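Local coordinates for protein sifA (Salmonella typhimurium, PDB 3CXB) that acts as a secreted effector in the host cell, where it is required for endosomal tubulation and formation of Salmonella-induced filaments and interacts with host PLEKHM2, at residues 219-223 and 224-228; 285-288 and 289-293. All blocks are in the same frame, centred on the assembly; numbering follows the deposited sequence.

Contact 1 of 2, residues 219-223 and 224-228; sequences RILHH and ANISE
In both Leu221 and Ile226 the main branch lies beside the backbone N and opposite the carbonyl carbon (chi1 -65° in each), and an extended second torsion carries each chain on from there. With the chain folded back between them, the two reach towards one another, Leu221 from the start of the type I turn and Ile226 from beyond its end, Leu221 CD1 meeting Ile226 CD1 at 4.1 Å. They cross obliquely and touch only through these methyl ends, a light apolar contact. Behind it, Ala224 CB lies 4.4 Å from Leu221 CB, adding a third apolar group on the same side of the backbone.

What brings the three together is the chain reversal after the helix. Leu221 is the first residue to leave helical geometry, and His222 N still bonds back to Arg219 O at 2.8 Å. A type I beta turn follows from Leu221 to Ala224, closed by Ala224 N donating to Leu221 O at 2.6 Å with an N-H...O angle of 144°. His223 takes the less common first torsion, with CG between the backbone N and the carbonyl carbon (chi1 69°), which folds one face of its imidazole over the amide N of Ala224. Asn225 then centres an inverse gamma turn, its weak bond running from Ile226 N to Ala224 O at 3.1 Å.

The next helix starts at once: Ser227 is its N-cap, and Gln231 NE2 bonds to Ile226 O. Residues 221-227 thus form the tight connection between helices 197-220 and 228-241, far out on the surface of the protein. Its apolar side rests on helix 307-324, where Leu221 meets Thr319, Ala224 meets His322, and the buried Ile226 packs on Leu318 and His322.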
# COMPACT_ATOMS: atom_id res chain seq x y z
N ARG A 219 23.83 11.81 -0.85
CA ARG A 219 24.21 12.52 0.36
C ARG A 219 25.00 11.62 1.32
O ARG A 219 26.16 11.91 1.64
CB ARG A 219 22.95 13.05 1.06
CG ARG A 219 22.34 14.28 0.39
CD ARG A 219 23.30 15.46 0.49
NE ARG A 219 22.87 16.63 -0.27
CZ ARG A 219 22.80 16.68 -1.59
NH1 ARG A 219 22.40 17.80 -2.19
NH2 ARG A 219 23.13 15.62 -2.32
N ILE A 220 24.39 10.52 1.75
CA ILE A 220 25.05 9.60 2.68
C ILE A 220 26.35 9.07 2.11
O ILE A 220 27.31 8.83 2.85
CB ILE A 220 24.14 8.40 3.06
CG1 ILE A 220 24.04 7.42 1.89
CG2 ILE A 220 22.77 8.89 3.46
CD1 ILE A 220 23.24 6.19 2.23
N LEU A 221 26.40 8.89 0.80
CA LEU A 221 27.62 8.40 0.17
C LEU A 221 28.49 9.56 -0.35
O LEU A 221 29.32 9.36 -1.25
CB LEU A 221 27.28 7.47 -0.99
CG LEU A 221 26.58 6.18 -0.63
CD1 LEU A 221 26.28 5.42 -1.89
CD2 LEU A 221 27.45 5.37 0.28
N HIS A 222 28.30 10.75 0.23
CA HIS A 222 29.03 11.95 -0.15
C HIS A 222 30.54 11.71 -0.28
O HIS A 222 31.17 12.21 -1.21
CB HIS A 222 28.76 13.08 0.83
CG HIS A 222 29.47 14.36 0.49
ND1 HIS A 222 30.21 14.51 -0.67
CD2 HIS A 222 29.59 15.53 1.16
CE1 HIS A 222 30.74 15.71 -0.69
NE2 HIS A 222 30.38 16.35 0.41
N HIS A 223 31.10 10.95 0.65
CA HIS A 223 32.53 10.67 0.60
C HIS A 223 32.91 10.04 -0.72
O HIS A 223 34.06 10.09 -1.14
CB HIS A 223 32.95 9.74 1.74
CG HIS A 223 32.44 8.35 1.59
ND1 HIS A 223 31.15 7.99 1.92
CD2 HIS A 223 33.05 7.22 1.17
CE1 HIS A 223 30.99 6.70 1.71
NE2 HIS A 223 32.13 6.20 1.26
N ALA A 224 31.93 9.41 -1.36
CA ALA A 224 32.15 8.79 -2.66
C ALA A 224 31.77 9.84 -3.70
O ALA A 224 30.75 10.51 -3.58
CB ALA A 224 31.27 7.57 -2.81
N ASN A 225 32.60 10.02 -4.71
CA ASN A 225 32.28 11.01 -5.70
C ASN A 225 31.42 10.40 -6.79
O ASN A 225 31.94 9.85 -7.77
CB ASN A 225 33.56 11.60 -6.31
CG ASN A 225 33.38 13.02 -6.77
OD1 ASN A 225 34.34 13.67 -7.21
ND2 ASN A 225 32.16 13.53 -6.67
N ILE A 226 30.11 10.46 -6.60
CA ILE A 226 29.15 9.93 -7.57
C ILE A 226 28.76 11.06 -8.51
O ILE A 226 27.96 11.95 -8.16
CB ILE A 226 27.90 9.37 -6.87
CG1 ILE A 226 28.29 8.17 -6.01
CG2 ILE A 226 26.87 8.96 -7.90
CD1 ILE A 226 27.12 7.48 -5.35
N SER A 227 29.34 11.01 -9.71
CA SER A 227 29.13 12.01 -10.75
C SER A 227 27.67 12.31 -10.94
O SER A 227 26.83 11.44 -10.73
CB SER A 227 29.72 11.53 -12.08
OG SER A 227 29.11 10.33 -12.50
N GLU A 228 27.37 13.54 -11.34
CA GLU A 228 26.00 13.96 -11.59
C GLU A 228 25.48 13.21 -12.83
O GLU A 228 24.28 13.17 -13.10
CB GLU A 228 25.98 15.46 -11.82
CG GLU A 228 24.62 16.03 -12.07
CD GLU A 228 24.52 17.46 -11.59
OE1 GLU A 228 25.46 18.25 -11.84
OE2 GLU A 228 23.49 17.78 -10.96

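Contact 2 of 2, residues 285-288 and 289-293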
# COMPACT_ATOMS: atom_id res chain seq x y z
N SER A 285 8.91 18.63 9.80
CA SER A 285 9.40 17.27 9.62
C SER A 285 8.33 16.21 9.89
O SER A 285 8.20 15.24 9.14
CB SER A 285 10.59 17.01 10.53
OG SER A 285 11.62 17.95 10.28
N MET A 286 7.58 16.38 10.97
CA MET A 286 6.55 15.42 11.33
C MET A 286 5.35 15.48 10.38
O MET A 286 4.82 14.45 9.99
CB MET A 286 6.10 15.66 12.76
CG MET A 286 5.26 14.54 13.34
SD MET A 286 4.80 14.80 15.06
CE MET A 286 3.02 14.92 14.91
N LEU A 287 4.92 16.69 10.03
CA LEU A 287 3.79 16.87 9.13
C LEU A 287 4.15 16.42 7.71
O LEU A 287 3.28 15.97 6.96
CB LEU A 287 3.35 18.34 9.12
CG LEU A 287 2.51 18.95 7.99
CD1 LEU A 287 3.39 19.19 6.77
CD2 LEU A 287 1.33 18.05 7.65
N ALA A 288 5.42 16.54 7.36
CA ALA A 288 5.88 16.13 6.03
C ALA A 288 5.97 14.61 5.97
O ALA A 288 5.83 14.00 4.91
CB ALA A 288 7.22 16.76 5.74
N GLU A 289 6.21 14.00 7.12
CA GLU A 289 6.32 12.55 7.18
C GLU A 289 4.92 11.96 7.13
O GLU A 289 4.66 11.06 6.33
CB GLU A 289 7.05 12.15 8.45
CG GLU A 289 7.29 10.66 8.57
CD GLU A 289 8.62 10.33 9.23
OE1 GLU A 289 8.83 9.16 9.61
OE2 GLU A 289 9.46 11.25 9.36
N ILE A 290 4.03 12.46 7.98
CA ILE A 290 2.64 11.99 8.01
C ILE A 290 2.14 11.94 6.58
O ILE A 290 1.72 10.90 6.07
CB ILE A 290 1.71 12.98 8.76
CG1 ILE A 290 2.22 13.23 10.18
CG2 ILE A 290 0.28 12.44 8.75
CD1 ILE A 290 1.89 12.15 11.20
N VAL A 291 2.19 13.10 5.93
CA VAL A 291 1.73 13.25 4.56
C VAL A 291 2.28 12.16 3.66
O VAL A 291 1.52 11.46 2.99
CB VAL A 291 2.12 14.62 3.96
CG1 VAL A 291 1.64 14.70 2.51
CG2 VAL A 291 1.51 15.73 4.77
N GLU A 292 3.61 12.02 3.66
CA GLU A 292 4.25 11.03 2.81
C GLU A 292 3.80 9.60 3.09
O GLU A 292 3.68 8.78 2.15
CB GLU A 292 5.77 11.13 2.94
CG GLU A 292 6.51 10.19 2.00
CD GLU A 292 8.02 10.27 2.13
OE1 GLU A 292 8.56 11.41 2.12
OE2 GLU A 292 8.67 9.20 2.23
N ALA A 293 3.55 9.28 4.35
CA ALA A 293 3.10 7.93 4.69
C ALA A 293 1.71 7.68 4.13
O ALA A 293 1.48 6.66 3.49
CB ALA A 293 3.09 7.73 6.19
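Leu287 and Val291, one helical turn apart, lie side by side and point the same way, with Leu287 CD2 against Val291 CG2 at 3.7 Å. Val291 presents this methyl because CG1 is the branch anti to its backbone N (chi1 178°), leaving CG2 next to that N; CG2 is modelled too close to a backbone oxygen, so the exact distance is uncertain. On another side of the helix the aliphatic CB of Glu292 sits 3.5 Å from Ala288 O, while Glu289 CB passes Ser285 O at 3.4 Å.

The main chain sets this spacing. Glu292 N donates to Ala288 O at 3.2 Å (160°), whereas Glu289 N makes a weak bond to Ser285 O and perhaps a second, weak one to Met286 O, whose position is less certain. Further out, Val291 packs on Val262, Lys263 and Leu266 of helix 258-267, and the buried Ile290 rests on Leu138. Glu289 OE2 makes a weak hydrogen bond to Ser140 OG, and Glu292 OE2 forms a long, weak ion pair with Lys209 of helix 197-220.

The i to i+4 spacing is that of an alpha-helix, and helix 283-303 is amphipathic here: Ile290 and Val291 pack against a loop and a neighbouring helix, while the carboxylates of Glu289 and Glu292 reach polar partners.

Contact 1 and contact 2 lie in the helical part of the chain that follows the second sheet, in series along the sequence and without touching: their centres are 26 Å apart and their nearest atoms about 14 Å. Contact 1 is peripheral, its centre 31 Å from that of the chain, and contact 2 is deeper, at 16 Å. Helix 197-220 relates them, ending in the turn of contact 1 and carrying, further back, the lysine that weakly pairs with contact 2. Helix 307-324, which follows helix 283-303, returns to cover the turn. The region assigned to interaction with host PLEKHM2 spans nearly the whole protein, so it includes both contacts without singling out either.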